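Local coordinates for carboxylase (Deinococcus radiodurans, PDB 5H80), which probably uses ATP to carboxylate biotin, serving as the biotin carboxylase domain of a single-chain bacterial carboxylase, at residues E116-A121 with D137-F142; V159-D164 with A228-E233; L299-F304 with E316-L321. All coordinates share one frame; numbering follows the deposited sequence.

Interaction 1. Residues E116-A121 with D137-F142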
loop_
_atom_site.group_PDB
_atom_site.type_symbol
_atom_site.label_atom_id
_atom_site.label_comp_id
_atom_site.label_asym_id
_atom_site.label_seq_id
_atom_site.Cartn_x
_atom_site.Cartn_y
_atom_site.Cartn_z
ATOM N N GLU A 116 -24.096 15.461 -5.577
ATOM C CA GLU A 116 -24.801 16.204 -4.619
ATOM C C GLU A 116 -26.132 16.625 -5.134
ATOM O O GLU A 116 -26.820 17.289 -4.441
ATOM C CB GLU A 116 -23.948 17.452 -4.271
ATOM C CG GLU A 116 -22.648 17.055 -3.555
ATOM C CD GLU A 116 -21.927 18.259 -2.955
ATOM O OE1 GLU A 116 -22.430 19.435 -3.036
ATOM O OE2 GLU A 116 -20.850 18.035 -2.363
ATOM N N ASN A 117 -26.504 16.100 -6.313
ATOM C CA ASN A 117 -27.777 16.459 -6.961
ATOM C C ASN A 117 -28.969 15.606 -6.507
ATOM O O ASN A 117 -29.161 14.430 -6.927
ATOM C CB ASN A 117 -27.578 16.382 -8.411
ATOM C CG ASN A 117 -28.670 17.043 -9.181
ATOM O OD1 ASN A 117 -29.804 16.643 -9.119
ATOM N ND2 ASN A 117 -28.328 18.146 -9.825
ATOM N N ALA A 118 -29.795 16.182 -5.658
ATOM C CA ALA A 118 -30.881 15.457 -5.062
ATOM C C ALA A 118 -31.972 14.965 -6.107
ATOM O O ALA A 118 -32.630 13.924 -5.971
ATOM C CB ALA A 118 -31.520 16.297 -4.009
ATOM N N ASP A 119 -32.233 15.798 -7.095
ATOM C CA ASP A 119 -33.196 15.412 -8.141
ATOM C C ASP A 119 -32.739 14.150 -8.879
ATOM O O ASP A 119 -33.540 13.270 -9.210
ATOM C CB ASP A 119 -33.261 16.493 -9.214
ATOM C CG ASP A 119 -34.222 17.611 -8.886
ATOM O OD1 ASP A 119 -35.000 17.483 -7.940
ATOM O OD2 ASP A 119 -34.171 18.603 -9.644
ATOM N N PHE A 120 -31.417 14.096 -9.091
ATOM C CA PHE A 120 -30.836 12.999 -9.820
ATOM C C PHE A 120 -31.002 11.748 -8.957
ATOM O O PHE A 120 -31.517 10.749 -9.469
ATOM C CB PHE A 120 -29.417 13.278 -10.305
ATOM C CG PHE A 120 -28.757 12.072 -10.938
ATOM C CD1 PHE A 120 -29.209 11.547 -12.151
ATOM C CD2 PHE A 120 -27.732 11.402 -10.257
ATOM C CE1 PHE A 120 -28.627 10.426 -12.696
ATOM C CE2 PHE A 120 -27.143 10.262 -10.804
ATOM C CZ PHE A 120 -27.585 9.775 -12.011
ATOM N N ALA A 121 -30.663 11.829 -7.670
ATOM C CA ALA A 121 -30.899 10.737 -6.742
ATOM C C ALA A 121 -32.359 10.228 -6.753
ATOM O O ALA A 121 -32.589 9.080 -6.838
ATOM C CB ALA A 121 -30.449 11.082 -5.340
ATOM N N ASP A 137 -33.497 13.910 0.556
ATOM C CA ASP A 137 -33.852 14.952 1.547
ATOM C C ASP A 137 -32.601 15.430 2.315
ATOM O O ASP A 137 -32.440 16.587 2.638
ATOM C CB ASP A 137 -34.853 14.414 2.543
ATOM C CG ASP A 137 -36.235 14.314 1.988
ATOM O OD1 ASP A 137 -36.566 14.949 0.967
ATOM O OD2 ASP A 137 -36.999 13.563 2.578
ATOM N N THR A 138 -31.704 14.488 2.578
ATOM C CA THR A 138 -30.403 14.818 3.212
ATOM C C THR A 138 -29.510 15.543 2.236
ATOM O O THR A 138 -28.773 16.425 2.647
ATOM C CB THR A 138 -29.738 13.513 3.700
ATOM O OG1 THR A 138 -30.511 12.918 4.711
ATOM C CG2 THR A 138 -28.295 13.835 4.318
ATOM N N LEU A 139 -29.484 15.148 0.926
ATOM C CA LEU A 139 -28.762 15.853 -0.118
ATOM C C LEU A 139 -29.253 17.342 -0.211
ATOM O O LEU A 139 -28.479 18.328 -0.405
ATOM C CB LEU A 139 -28.897 15.161 -1.505
ATOM C CG LEU A 139 -28.361 13.692 -1.686
ATOM C CD1 LEU A 139 -28.445 13.221 -3.117
ATOM C CD2 LEU A 139 -26.902 13.620 -1.253
ATOM N N ASP A 140 -30.564 17.466 -0.107
ATOM C CA ASP A 140 -31.184 18.830 -0.219
ATOM C C ASP A 140 -30.763 19.683 0.939
ATOM O O ASP A 140 -30.383 20.851 0.780
ATOM C CB ASP A 140 -32.718 18.783 -0.253
ATOM C CG ASP A 140 -33.276 18.578 -1.667
ATOM O OD1 ASP A 140 -32.634 19.023 -2.665
ATOM O OD2 ASP A 140 -34.353 17.956 -1.743
ATOM N N LEU A 141 -30.830 19.101 2.111
ATOM C CA LEU A 141 -30.383 19.757 3.321
ATOM C C LEU A 141 -28.895 20.155 3.320
ATOM O O LEU A 141 -28.572 21.326 3.485
ATOM C CB LEU A 141 -30.730 18.908 4.494
ATOM C CG LEU A 141 -30.947 19.642 5.883
ATOM C CD1 LEU A 141 -31.511 18.716 6.958
ATOM C CD2 LEU A 141 -29.670 20.331 6.388
ATOM N N PHE A 142 -27.966 19.207 3.115
ATOM C CA PHE A 142 -26.579 19.551 3.203
ATOM C C PHE A 142 -26.100 20.356 2.051
ATOM O O PHE A 142 -25.032 20.889 2.123
ATOM C CB PHE A 142 -25.704 18.285 3.495
ATOM C CG PHE A 142 -25.958 17.629 4.850
ATOM C CD1 PHE A 142 -26.277 18.355 5.984
ATOM C CD2 PHE A 142 -25.669 16.291 5.032
ATOM C CE1 PHE A 142 -26.459 17.732 7.222
ATOM C CE2 PHE A 142 -25.848 15.669 6.267
ATOM C CZ PHE A 142 -26.233 16.384 7.355
HETATM O O HOH W 1 -26.269 18.129 -1.501
HETATM O O HOH W 2 -23.895 19.306 -0.575
#
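Leu139 lies across the first turn of helix 118-126, against two small residues, Ala118 and Ala121. Its CB meets Ala118 CB at 3.8 Å. Its branch CD1 runs further along the turn and meets Ala121 CB at 3.7 Å. The leucine CG stands beside the backbone N (chi1 -61°), and the chain then continues extended, which lays CD1 over the turn. The two alanine methyls point at helix 136-142 and let the backbones come close: Ala118 CA is 5.4 Å from Leu139 CA. On the flank of this apolar patch, Asp140 brings one carboxylate oxygen over the methyl of Ala118, with OD1 3.2 Å from CB. Its other oxygen, OD2, forms a salt bridge with Arg122, so the carboxylate has a mate beyond the contact. No direct hydrogen bond joins the two segments. Asn117 is the N-cap: its OD1 accepts from Phe120 N at 3.0 Å, with an N-H...O angle of 148° and the donor tilted out of the carbonyl plane. Phe131 of strand 130-131 touches both Leu139 and Ala121. The arrangement belongs to the N-terminal domain, where helix 118-126 forms the beta-alpha-beta crossover between the neighbouring parallel strands 106-108 and 130-131.

Interaction 2. Residues V159-D164 with A228-E233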
loop_
_atom_site.group_PDB
_atom_site.type_symbol
_atom_site.label_atom_id
_atom_site.label_comp_id
_atom_site.label_asym_id
_atom_site.label_seq_id
_atom_site.Cartn_x
_atom_site.Cartn_y
_atom_site.Cartn_z
ATOM N N VAL A 159 -21.081 27.880 14.118
ATOM C CA VAL A 159 -20.896 28.340 12.757
ATOM C C VAL A 159 -20.306 29.760 12.669
ATOM O O VAL A 159 -20.420 30.558 13.611
ATOM C CB VAL A 159 -22.221 28.245 11.935
ATOM C CG1 VAL A 159 -22.874 26.873 12.020
ATOM C CG2 VAL A 159 -23.229 29.267 12.462
ATOM N N ILE A 160 -19.762 30.064 11.525
ATOM C CA ILE A 160 -19.091 31.287 11.266
ATOM C C ILE A 160 -20.114 32.431 11.365
ATOM O O ILE A 160 -21.250 32.275 10.886
ATOM C CB ILE A 160 -18.391 31.343 9.926
ATOM C CG1 ILE A 160 -17.224 30.329 9.894
ATOM C CG2 ILE A 160 -17.795 32.728 9.715
ATOM C CD1 ILE A 160 -16.429 30.303 8.611
ATOM N N PRO A 161 -19.716 33.573 11.961
ATOM C CA PRO A 161 -20.671 34.679 11.949
ATOM C C PRO A 161 -20.898 35.207 10.546
ATOM O O PRO A 161 -19.986 35.255 9.679
ATOM C CB PRO A 161 -20.026 35.699 12.924
ATOM C CG PRO A 161 -19.332 34.799 13.874
ATOM C CD PRO A 161 -18.633 33.861 12.933
ATOM N N GLY A 162 -22.154 35.483 10.243
ATOM C CA GLY A 162 -22.486 35.766 8.855
ATOM C C GLY A 162 -23.914 36.284 8.714
ATOM O O GLY A 162 -24.626 36.345 9.703
ATOM N N THR A 163 -24.256 36.698 7.492
ATOM C CA THR A 163 -25.641 36.965 7.079
ATOM C C THR A 163 -26.218 35.661 6.549
ATOM O O THR A 163 -25.707 35.133 5.540
ATOM C CB THR A 163 -25.705 38.004 5.940
ATOM O OG1 THR A 163 -25.009 39.176 6.340
ATOM C CG2 THR A 163 -27.159 38.383 5.613
ATOM N N ASP A 164 -27.285 35.170 7.189
ATOM C CA ASP A 164 -27.860 33.826 6.875
ATOM C C ASP A 164 -28.436 33.650 5.465
ATOM O O ASP A 164 -28.291 32.576 4.839
ATOM C CB ASP A 164 -28.963 33.427 7.869
ATOM C CG ASP A 164 -29.611 32.059 7.521
ATOM O OD1 ASP A 164 -28.951 31.213 6.868
ATOM O OD2 ASP A 164 -30.788 31.849 7.881
ATOM N N ALA A 228 -21.351 38.569 3.150
ATOM C CA ALA A 228 -21.038 38.899 4.552
ATOM C C ALA A 228 -20.829 37.642 5.400
ATOM O O ALA A 228 -21.761 37.115 6.049
ATOM C CB ALA A 228 -22.079 39.820 5.184
ATOM N N GLU A 229 -19.588 37.171 5.355
ATOM C CA GLU A 229 -19.092 36.274 6.374
ATOM C C GLU A 229 -17.869 36.834 7.038
ATOM O O GLU A 229 -16.998 37.323 6.332
ATOM C CB GLU A 229 -18.732 34.936 5.727
ATOM C CG GLU A 229 -19.180 33.819 6.623
ATOM C CD GLU A 229 -19.093 32.470 5.936
ATOM O OE1 GLU A 229 -20.122 31.797 6.093
ATOM O OE2 GLU A 229 -18.007 32.161 5.268
ATOM N N ARG A 230 -17.743 36.668 8.352
ATOM C CA ARG A 230 -16.422 36.951 9.029
ATOM C C ARG A 230 -15.296 36.159 8.337
ATOM O O ARG A 230 -15.464 34.932 8.137
ATOM C CB ARG A 230 -16.510 36.648 10.547
ATOM C CG ARG A 230 -15.202 36.766 11.310
ATOM C CD ARG A 230 -15.390 36.472 12.770
ATOM N NE ARG A 230 -14.128 36.701 13.480
ATOM C CZ ARG A 230 -13.771 37.834 14.071
ATOM N NH1 ARG A 230 -14.641 38.840 14.240
ATOM N NH2 ARG A 230 -12.602 37.848 14.693
ATOM N N LEU A 231 -14.197 36.822 7.940
ATOM C CA LEU A 231 -13.031 36.113 7.354
ATOM C C LEU A 231 -12.372 35.411 8.564
ATOM O O LEU A 231 -11.975 36.083 9.559
ATOM C CB LEU A 231 -12.086 37.074 6.647
ATOM C CG LEU A 231 -10.921 36.444 5.879
ATOM C CD1 LEU A 231 -11.453 35.590 4.755
ATOM C CD2 LEU A 231 -9.947 37.482 5.370
ATOM N N ILE A 232 -12.313 34.069 8.529
ATOM C CA ILE A 232 -11.649 33.315 9.617
ATOM C C ILE A 232 -10.208 33.113 9.193
ATOM O O ILE A 232 -9.855 32.458 8.160
ATOM C CB ILE A 232 -12.325 31.995 9.991
ATOM C CG1 ILE A 232 -13.721 32.297 10.529
ATOM C CG2 ILE A 232 -11.444 31.146 10.932
ATOM C CD1 ILE A 232 -13.929 32.149 11.996
ATOM N N GLU A 233 -9.379 33.678 10.069
ATOM C CA GLU A 233 -7.981 33.852 9.805
ATOM C C GLU A 233 -7.194 32.914 10.803
ATOM O O GLU A 233 -7.682 32.548 11.901
ATOM C CB GLU A 233 -7.619 35.319 10.053
ATOM C CG GLU A 233 -8.333 36.291 9.121
ATOM C CD GLU A 233 -7.683 37.670 9.146
ATOM O OE1 GLU A 233 -7.956 38.356 10.148
ATOM O OE2 GLU A 233 -6.958 38.017 8.176
#
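Ile160 packs on Glu229 and Ile232 where a loop joins the edge of a small antiparallel sheet in the ATP-grasp part of the protein. The two segments run nearly opposite ways and meet in a single beta bridge, Gly162 with Glu229. At Ala228 and Glu229 the edge strand also forms a G1 beta bulge opposite Met185 of strand 184-185. The Ile160 side chain divides at CB. CG2 is anti to the backbone N (chi1 -66° for CG1) and sits 3.6 Å from Glu229 CG. It is equally close, 3.6 Å, to the carbonyl oxygen of Arg230. CG1 takes the other direction and begins to graze Ile232. At the tip, CD1 meets Ile232 CG1 at 3.9 Å, and Tyr313, Ile315 and Leu305 of the neighbouring hairpin also touch this side chain. Cutting Ile160 back to an alanine is likely to open a gap beside Glu229 CG and to take from Ile232 CG1 its contact with CD1. Glu229 crosses Ile160 at about a right angle, and its OE1 makes a salt bridge with Lys145. Pro161 and Arg230 lie side by side. Two backbone bonds flank the bridge. Arg230 N donates to Pro161 O at 3.0 Å, and Thr163 N donates to Ala228 O at 2.9 Å with an angle of 161°. Between them the chain is close: Gly162 CA stands only 3.2 Å from Ala228 O.

Interaction 3. Residues L299-F304 with E316-L321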
loop_
_atom_site.group_PDB
_atom_site.type_symbol
_atom_site.label_atom_id
_atom_site.label_comp_id
_atom_site.label_asym_id
_atom_site.label_seq_id
_atom_site.Cartn_x
_atom_site.Cartn_y
_atom_site.Cartn_z
ATOM N N LEU A 299 -21.515 7.376 3.255
ATOM C CA LEU A 299 -20.440 8.214 3.691
ATOM C C LEU A 299 -20.724 9.697 3.611
ATOM O O LEU A 299 -21.255 10.154 2.599
ATOM C CB LEU A 299 -19.120 7.913 2.970
ATOM C CG LEU A 299 -18.487 6.525 2.924
ATOM C CD1 LEU A 299 -17.188 6.488 2.110
ATOM C CD2 LEU A 299 -18.298 5.951 4.322
ATOM N N GLY A 300 -20.075 10.497 4.475
ATOM C CA GLY A 300 -20.160 11.925 4.381
ATOM C C GLY A 300 -19.026 12.537 5.173
ATOM O O GLY A 300 -18.499 11.770 6.051
ATOM N N THR A 301 -18.640 13.765 4.880
ATOM C CA THR A 301 -17.563 14.419 5.575
ATOM C C THR A 301 -18.166 15.745 6.150
ATOM O O THR A 301 -18.873 16.396 5.420
ATOM C CB THR A 301 -16.437 14.703 4.681
ATOM O OG1 THR A 301 -15.915 13.464 4.159
ATOM C CG2 THR A 301 -15.323 15.565 5.297
ATOM N N PHE A 302 -17.781 16.113 7.368
ATOM C CA PHE A 302 -18.108 17.352 7.993
ATOM C C PHE A 302 -16.796 18.146 8.149
ATOM O O PHE A 302 -15.845 17.682 8.848
ATOM C CB PHE A 302 -18.777 17.067 9.294
ATOM C CG PHE A 302 -20.050 16.388 9.134
ATOM C CD1 PHE A 302 -21.214 17.160 8.920
ATOM C CD2 PHE A 302 -20.126 14.989 8.979
ATOM C CE1 PHE A 302 -22.443 16.542 8.696
ATOM C CE2 PHE A 302 -21.355 14.373 8.690
ATOM C CZ PHE A 302 -22.504 15.159 8.590
ATOM N N GLU A 303 -16.769 19.297 7.509
ATOM C CA GLU A 303 -15.602 20.221 7.367
ATOM C C GLU A 303 -15.678 21.349 8.463
ATOM O O GLU A 303 -16.749 21.909 8.706
ATOM C CB GLU A 303 -15.381 20.813 6.018
ATOM C CG GLU A 303 -15.280 19.762 4.956
ATOM C CD GLU A 303 -15.038 20.377 3.568
ATOM O OE1 GLU A 303 -15.114 21.626 3.452
ATOM O OE2 GLU A 303 -14.758 19.618 2.641
ATOM N N PHE A 304 -14.543 21.625 9.063
ATOM C CA PHE A 304 -14.442 22.697 10.058
ATOM C C PHE A 304 -13.186 23.539 9.823
ATOM O O PHE A 304 -12.178 23.066 9.296
ATOM C CB PHE A 304 -14.346 22.106 11.475
ATOM C CG PHE A 304 -15.450 21.238 11.856
ATOM C CD1 PHE A 304 -16.578 21.709 12.576
ATOM C CD2 PHE A 304 -15.427 19.844 11.555
ATOM C CE1 PHE A 304 -17.562 20.934 12.982
ATOM C CE2 PHE A 304 -16.506 18.990 11.971
ATOM C CZ PHE A 304 -17.618 19.546 12.657
ATOM N N GLU A 316 -18.985 23.034 6.188
ATOM C CA GLU A 316 -19.583 22.304 5.024
ATOM C C GLU A 316 -19.799 20.889 5.413
ATOM O O GLU A 316 -18.881 20.274 6.036
ATOM C CB GLU A 316 -18.635 22.323 3.774
ATOM C CG GLU A 316 -19.243 21.948 2.432
ATOM C CD GLU A 316 -19.527 23.114 1.496
ATOM O OE1 GLU A 316 -19.268 24.294 1.894
ATOM O OE2 GLU A 316 -19.951 22.806 0.330
ATOM N N ALA A 317 -20.923 20.343 4.943
ATOM C CA ALA A 317 -21.219 18.931 5.040
ATOM C C ALA A 317 -21.206 18.392 3.598
ATOM O O ALA A 317 -21.922 18.884 2.694
ATOM C CB ALA A 317 -22.496 18.668 5.760
ATOM N N ASN A 318 -20.246 17.522 3.277
ATOM C CA ASN A 318 -20.175 16.959 1.931
ATOM C C ASN A 318 -20.759 15.568 1.981
ATOM O O ASN A 318 -20.099 14.604 2.496
ATOM C CB ASN A 318 -18.731 16.903 1.399
ATOM C CG ASN A 318 -17.990 18.215 1.543
ATOM O OD1 ASN A 318 -16.901 18.300 2.146
ATOM N ND2 ASN A 318 -18.514 19.198 0.984
ATOM N N PRO A 319 -21.955 15.406 1.430
ATOM C CA PRO A 319 -22.702 14.175 1.637
ATOM C C PRO A 319 -22.319 13.068 0.619
ATOM O O PRO A 319 -23.225 12.540 -0.105
ATOM C CB PRO A 319 -24.164 14.646 1.436
ATOM C CG PRO A 319 -24.037 15.665 0.372
ATOM C CD PRO A 319 -22.706 16.385 0.605
ATOM N N ARG A 320 -21.042 12.744 0.546
ATOM C CA ARG A 320 -20.493 11.902 -0.518
ATOM C C ARG A 320 -19.129 11.429 -0.112
ATOM O O ARG A 320 -18.615 11.982 0.835
ATOM C CB ARG A 320 -20.399 12.706 -1.819
ATOM C CG ARG A 320 -19.902 14.139 -1.621
ATOM C CD ARG A 320 -19.477 14.768 -2.890
ATOM N NE ARG A 320 -18.918 16.129 -2.677
ATOM C CZ ARG A 320 -17.619 16.370 -2.417
ATOM N NH1 ARG A 320 -16.683 15.347 -2.357
ATOM N NH2 ARG A 320 -17.192 17.616 -2.257
ATOM N N LEU A 321 -18.565 10.527 -0.932
ATOM C CA LEU A 321 -17.144 10.237 -0.978
ATOM C C LEU A 321 -16.368 11.504 -1.267
ATOM O O LEU A 321 -16.846 12.418 -1.959
ATOM C CB LEU A 321 -16.797 9.191 -2.016
ATOM C CG LEU A 321 -15.379 8.569 -2.101
ATOM C CD1 LEU A 321 -15.098 7.718 -0.867
ATOM C CD2 LEU A 321 -15.292 7.752 -3.350
HETATM O O HOH W 3 -17.113 11.319 3.037
#
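Phe302 and Ala317 face each other across an antiparallel hairpin, and this is its tightly packed side. Ring atom CE1 of Phe302 comes to 3.6 Å from Ala317 CB. The ring reaches the methyl because its CG is anti to the carbonyl carbon (chi1 -64°). The backbones are stitched closely. Thr301 and Asn318 exchange two bonds, Thr301 N to Asn318 O at 2.9 Å and Asn318 N to Thr301 O at 2.8 Å. Glu303 N then donates to Glu316 O at 2.8 Å, in a nearly straight bond of 167°. Leu299 and Leu321 lie side by side at the far end, CD1 to CD1 3.8 Å. The other face carries Thr301, Glu303, Glu316 and Asn318 and is polar. There Glu303 OE1 rests 3.6 Å from Glu316 CB, while the bent chain of Glu316 leads its exposed carboxylate away. A water links Thr301 OG1 to Arg320 O. Glu303 also has a salt bridge to Lys265. Helix 277-293 covers the Phe302 face, helix 336-344 packs on Leu299 and Leu321, and strand 236-245 pairs with the other edge of strand 299-306.

Interactions 1 and 3 touch, with centres about 13 Å apart. Glu116 OE2 and Arg320 NE form a salt bridge of 2.7 Å that ties the N-terminal domain to the end of the hairpin. Packing adds to it: Phe142 CG lies 3.7 Å from Ala317 CB, and Leu139 CD2 lies 3.9 Å from Pro319 CG. Interaction 2 stands apart. Its nearest atoms are about 8 Å from those of interaction 3 and about 10 Å from those of interaction 1. Yet Ile160 and Ile232 touch the turn end of the same hairpin, through Leu305 and Tyr313. In related biotin carboxylases acidic residues of this hairpin help bind ATP's metal ions, so interaction 3 probably lies at the nucleotide site.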